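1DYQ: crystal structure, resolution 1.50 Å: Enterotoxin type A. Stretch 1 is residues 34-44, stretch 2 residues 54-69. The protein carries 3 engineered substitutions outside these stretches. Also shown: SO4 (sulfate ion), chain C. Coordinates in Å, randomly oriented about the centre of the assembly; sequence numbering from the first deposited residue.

Stretch 1 (34-44) NEKAKTENKES
Stretch 2, residues 54-69: LFKGFFTDHSWYNDLL

This is a mainly side-chain contact, burying 450 Å² in all, in which an extended segment lies against a folded-back loop, with aromatic rings in the middle and polar bonds near its ends. Stretch 1 is strand-like around Ala37 and Lys38, turns a corner at Glu40 and Asn41 (phi/psi 60/51 at Asn41), and continues extended to Ser44. In stretch 2, Phe55 and Leu68 pair through Phe55 N to Leu68 O (2.8 Å) and Leu68 N to Phe55 O (3.1 Å), while a type II turn spans Phe55 to Phe58; Gly57, at phi 67°, suits its positive-phi position, and its N donates to Asp67 OD1 (2.8 Å).

In register, Ala37 CA lies 8.8 Å from Leu68 CA, and Ser44 CA 6.0 Å from Phe55 CA. Strand alternation points Glu35, Ala37 and Thr39 toward stretch 2 and Lys36 and Lys38 away. The small Ala37 methyl meets two larger apolar groups, its CB 4.0 Å from both Phe58 CZ and Leu68 CD2. Phe58 (chi1 t, chi2 83°) meets Thr39 CG2 at its ring edge, 3.7 Å from CE1. Lys42 (m, m, m, t) brings NZ to 3.9 Å from Phe58 CD1; a water accepts from Lys42 NZ (2.7 Å) and donates to Phe58 O (2.8 Å).

Phe55 (chi1 m, chi2 87°) offers a ring face to Ser44 CB, 4.0 Å from the ring centroid. With chi1 t, Ser44 also donates from OG to Leu54 O (2.6 Å), combining a small CH group with a hydroxyl.

Toward the other end, Glu35 (chi1 m, chi2 t, chi3 -65°) offers both carboxylate oxygens to the imidazole N-H: His62 (chi1 t) donates weakly from NE2 to Glu35 OE1 and OE2, both 3.2 Å; Trp64 N donates to His62 ND1 (3.0 Å). Another water donates to Glu35 OE1 (2.8 Å) and Tyr65 OH (3.1 Å), and Tyr65 OH donates to sulfate O2 (2.6 Å).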

# COMPACT_ATOMS: atom_id res chain seq x y z
N ASN A 34 6.90 1.39 8.76
CA ASN A 34 5.50 1.79 8.93
C ASN A 34 4.81 1.08 10.09
O ASN A 34 5.34 0.26 10.79
CB ASN A 34 4.73 1.58 7.64
CG ASN A 34 4.65 0.15 7.16
OD1 ASN A 34 4.68 -0.80 7.94
ND2 ASN A 34 4.47 -0.06 5.84
N GLU A 35 3.57 1.56 10.33
CA GLU A 35 2.69 0.96 11.34
C GLU A 35 1.39 0.58 10.61
O GLU A 35 0.84 1.44 9.88
CB GLU A 35 2.33 1.98 12.44
CG GLU A 35 3.54 2.50 13.21
CD GLU A 35 3.12 3.31 14.44
OE1 GLU A 35 2.51 4.37 14.29
OE2 GLU A 35 3.45 2.85 15.56
N LYS A 36 0.99 -0.68 10.68
CA LYS A 36 -0.15 -1.14 9.91
C LYS A 36 -1.33 -1.63 10.73
O LYS A 36 -1.15 -2.23 11.81
CB LYS A 36 0.30 -2.33 9.00
CG LYS A 36 1.23 -1.85 7.88
CD LYS A 36 1.65 -3.05 7.01
CE LYS A 36 2.54 -4.02 7.75
NZ LYS A 36 3.75 -3.39 8.33
N ALA A 37 -2.50 -1.30 10.25
CA ALA A 37 -3.75 -1.85 10.81
C ALA A 37 -4.03 -3.13 10.00
O ALA A 37 -4.16 -3.07 8.78
CB ALA A 37 -4.89 -0.87 10.62
N LYS A 38 -4.05 -4.24 10.70
CA LYS A 38 -4.27 -5.55 10.05
C LYS A 38 -5.19 -6.36 10.97
O LYS A 38 -4.70 -6.96 11.93
CB LYS A 38 -2.94 -6.26 9.88
CG LYS A 38 -2.90 -7.32 8.79
CD LYS A 38 -1.65 -8.19 8.93
CE LYS A 38 -2.04 -9.61 9.29
NZ LYS A 38 -2.94 -10.19 8.23
N THR A 39 -6.48 -6.24 10.77
CA THR A 39 -7.47 -6.85 11.68
C THR A 39 -8.67 -7.31 10.87
O THR A 39 -8.92 -6.82 9.77
CB THR A 39 -7.91 -5.85 12.76
OG1 THR A 39 -8.79 -6.49 13.70
CG2 THR A 39 -8.65 -4.68 12.13
N GLU A 40 -9.40 -8.31 11.38
CA GLU A 40 -10.51 -8.87 10.66
C GLU A 40 -11.85 -8.62 11.38
O GLU A 40 -11.84 -8.51 12.61
CB GLU A 40 -10.35 -10.38 10.47
CG GLU A 40 -8.91 -10.82 10.24
CD GLU A 40 -8.38 -10.34 8.91
OE1 GLU A 40 -9.07 -10.53 7.89
OE2 GLU A 40 -7.26 -9.76 8.90
N ASN A 41 -12.91 -8.60 10.63
CA ASN A 41 -14.28 -8.61 11.13
C ASN A 41 -14.59 -7.42 12.01
O ASN A 41 -15.07 -7.56 13.15
CB ASN A 41 -14.54 -9.92 11.87
CG ASN A 41 -16.02 -10.23 12.00
OD1 ASN A 41 -16.45 -10.78 13.04
ND2 ASN A 41 -16.80 -9.93 10.99
N LYS A 42 -14.29 -6.23 11.52
CA LYS A 42 -14.59 -4.99 12.22
C LYS A 42 -15.75 -4.30 11.50
O LYS A 42 -16.08 -4.63 10.37
CB LYS A 42 -13.38 -4.06 12.22
CG LYS A 42 -12.12 -4.69 12.81
CD LYS A 42 -12.12 -4.59 14.33
CE LYS A 42 -12.54 -3.21 14.80
NZ LYS A 42 -11.94 -2.82 16.10
N GLU A 43 -16.33 -3.28 12.13
CA GLU A 43 -17.43 -2.55 11.52
C GLU A 43 -17.51 -1.15 12.15
O GLU A 43 -17.21 -1.00 13.32
CB GLU A 43 -18.77 -3.26 11.66
CG GLU A 43 -19.98 -2.59 11.10
CD GLU A 43 -20.53 -1.43 11.94
OE1 GLU A 43 -20.29 -1.46 13.17
OE2 GLU A 43 -21.18 -0.54 11.37
N SER A 44 -17.87 -0.20 11.32
CA SER A 44 -18.21 1.13 11.75
C SER A 44 -19.05 1.86 10.75
O SER A 44 -18.95 1.66 9.53
CB SER A 44 -16.92 1.94 12.04
OG SER A 44 -17.36 3.27 12.45
N LEU A 54 -14.78 6.16 10.70
CA LEU A 54 -14.08 6.31 11.93
C LEU A 54 -14.23 5.13 12.87
O LEU A 54 -15.36 4.75 13.20
CB LEU A 54 -14.58 7.62 12.64
CG LEU A 54 -13.90 7.86 13.99
CD1 LEU A 54 -12.41 8.15 13.83
CD2 LEU A 54 -14.58 9.05 14.70
N PHE A 55 -13.15 4.46 13.17
CA PHE A 55 -13.12 3.35 14.11
C PHE A 55 -12.69 3.86 15.47
O PHE A 55 -11.51 4.02 15.80
CB PHE A 55 -12.23 2.20 13.63
CG PHE A 55 -12.72 1.52 12.38
CD1 PHE A 55 -12.38 2.01 11.13
CD2 PHE A 55 -13.53 0.39 12.46
CE1 PHE A 55 -12.86 1.41 9.98
CE2 PHE A 55 -14.00 -0.21 11.30
CZ PHE A 55 -13.67 0.28 10.07
N LYS A 56 -13.70 4.22 16.28
CA LYS A 56 -13.46 4.77 17.60
C LYS A 56 -12.88 3.76 18.57
O LYS A 56 -13.28 2.59 18.54
CB LYS A 56 -14.80 5.30 18.18
CG LYS A 56 -15.21 6.64 17.60
CD LYS A 56 -16.68 6.94 17.94
CE LYS A 56 -16.94 8.44 17.82
NZ LYS A 56 -18.38 8.75 17.63
N GLY A 57 -11.78 4.12 19.24
CA GLY A 57 -11.15 3.17 20.16
C GLY A 57 -10.54 1.97 19.48
O GLY A 57 -10.37 0.90 20.06
N PHE A 58 -10.14 2.14 18.20
CA PHE A 58 -9.49 1.04 17.48
C PHE A 58 -8.20 0.60 18.15
O PHE A 58 -7.83 -0.60 18.08
CB PHE A 58 -9.21 1.58 16.05
CG PHE A 58 -8.55 0.53 15.18
CD1 PHE A 58 -9.33 -0.41 14.54
CD2 PHE A 58 -7.18 0.48 15.05
CE1 PHE A 58 -8.75 -1.39 13.75
CE2 PHE A 58 -6.59 -0.51 14.27
CZ PHE A 58 -7.38 -1.45 13.64
N PHE A 59 -7.44 1.54 18.70
CA PHE A 59 -6.15 1.24 19.30
C PHE A 59 -6.28 1.14 20.83
O PHE A 59 -6.77 2.09 21.44
CB PHE A 59 -5.14 2.33 18.98
CG PHE A 59 -4.86 2.51 17.51
CD1 PHE A 59 -4.03 1.60 16.88
CD2 PHE A 59 -5.38 3.56 16.80
CE1 PHE A 59 -3.76 1.72 15.52
CE2 PHE A 59 -5.14 3.68 15.43
CZ PHE A 59 -4.30 2.77 14.81
N THR A 60 -5.81 0.04 21.39
CA THR A 60 -5.88 -0.08 22.86
C THR A 60 -4.51 0.07 23.49
O THR A 60 -4.41 0.28 24.72
CB THR A 60 -6.49 -1.43 23.27
OG1 THR A 60 -5.74 -2.49 22.69
CG2 THR A 60 -7.94 -1.51 22.81
N ASP A 61 -3.44 -0.05 22.71
CA ASP A 61 -2.10 0.01 23.31
C ASP A 61 -1.12 0.80 22.48
O ASP A 61 0.09 0.57 22.53
N HIS A 62 -1.63 1.81 21.76
CA HIS A 62 -0.73 2.66 20.97
C HIS A 62 -0.25 3.84 21.78
O HIS A 62 -1.04 4.43 22.53
CB HIS A 62 -1.48 3.13 19.69
CG HIS A 62 -0.49 3.71 18.72
ND1 HIS A 62 0.03 4.96 18.82
CD2 HIS A 62 0.10 3.12 17.64
CE1 HIS A 62 0.89 5.17 17.83
NE2 HIS A 62 0.94 4.07 17.10
N SER A 63 1.01 4.23 21.61
CA SER A 63 1.56 5.34 22.41
C SER A 63 0.99 6.69 22.12
O SER A 63 1.24 7.65 22.91
CB SER A 63 3.09 5.33 22.25
OG SER A 63 3.42 5.45 20.88
N TRP A 64 0.19 6.90 21.09
CA TRP A 64 -0.45 8.17 20.84
C TRP A 64 -1.88 8.04 20.41
O TRP A 64 -2.77 8.79 20.85
CB TRP A 64 0.33 9.03 19.82
CG TRP A 64 -0.15 10.46 19.85
CD1 TRP A 64 -0.88 11.11 18.90
CD2 TRP A 64 0.05 11.40 20.91
NE1 TRP A 64 -1.16 12.40 19.30
CE2 TRP A 64 -0.56 12.60 20.53
CE3 TRP A 64 0.71 11.33 22.15
CZ2 TRP A 64 -0.53 13.74 21.33
CZ3 TRP A 64 0.74 12.47 22.94
CH2 TRP A 64 0.11 13.65 22.53
N TYR A 65 -2.20 7.10 19.50
CA TYR A 65 -3.51 7.07 18.92
C TYR A 65 -4.53 6.27 19.76
O TYR A 65 -4.23 5.23 20.29
CB TYR A 65 -3.50 6.46 17.50
CG TYR A 65 -2.38 7.04 16.65
CD1 TYR A 65 -2.27 8.40 16.45
CD2 TYR A 65 -1.49 6.20 16.00
CE1 TYR A 65 -1.24 8.94 15.67
CE2 TYR A 65 -0.46 6.72 15.23
CZ TYR A 65 -0.35 8.08 15.07
OH TYR A 65 0.69 8.60 14.31
N ASN A 66 -5.78 6.73 19.65
CA ASN A 66 -6.90 5.99 20.17
C ASN A 66 -7.83 5.55 19.04
O ASN A 66 -8.37 4.45 19.10
CB ASN A 66 -7.70 6.89 21.15
CG ASN A 66 -6.94 7.11 22.44
OD1 ASN A 66 -6.31 6.20 22.98
ND2 ASN A 66 -6.95 8.35 22.92
N ASP A 67 -8.02 6.40 18.04
CA ASP A 67 -8.96 6.16 16.96
C ASP A 67 -8.23 6.01 15.60
O ASP A 67 -7.17 6.57 15.42
CB ASP A 67 -9.91 7.36 16.83
CG ASP A 67 -10.75 7.61 18.07
OD1 ASP A 67 -10.85 6.74 18.95
OD2 ASP A 67 -11.34 8.72 18.15
N LEU A 68 -8.89 5.26 14.72
CA LEU A 68 -8.40 5.13 13.34
C LEU A 68 -9.42 5.67 12.36
O LEU A 68 -10.60 5.24 12.36
CB LEU A 68 -8.16 3.63 13.04
CG LEU A 68 -7.78 3.33 11.56
CD1 LEU A 68 -6.39 3.88 11.26
CD2 LEU A 68 -7.78 1.80 11.33
N LEU A 69 -9.04 6.63 11.55
CA LEU A 69 -9.86 7.22 10.54
C LEU A 69 -9.49 6.71 9.14
O LEU A 69 -8.32 6.93 8.78
CB LEU A 69 -9.76 8.75 10.57
CG LEU A 69 -10.66 9.48 9.59
CD1 LEU A 69 -12.14 9.27 9.92
CD2 LEU A 69 -10.34 10.96 9.49
S SO4 C . 2.27 11.67 13.76
O1 SO4 C . 3.68 11.68 14.15
O2 SO4 C . 1.35 11.03 14.75
O3 SO4 C . 2.12 10.85 12.45
O4 SO4 C . 1.80 13.06 13.38
O HOH W 1 3.01 6.86 15.47
O HOH W 2 -9.42 -2.72 17.19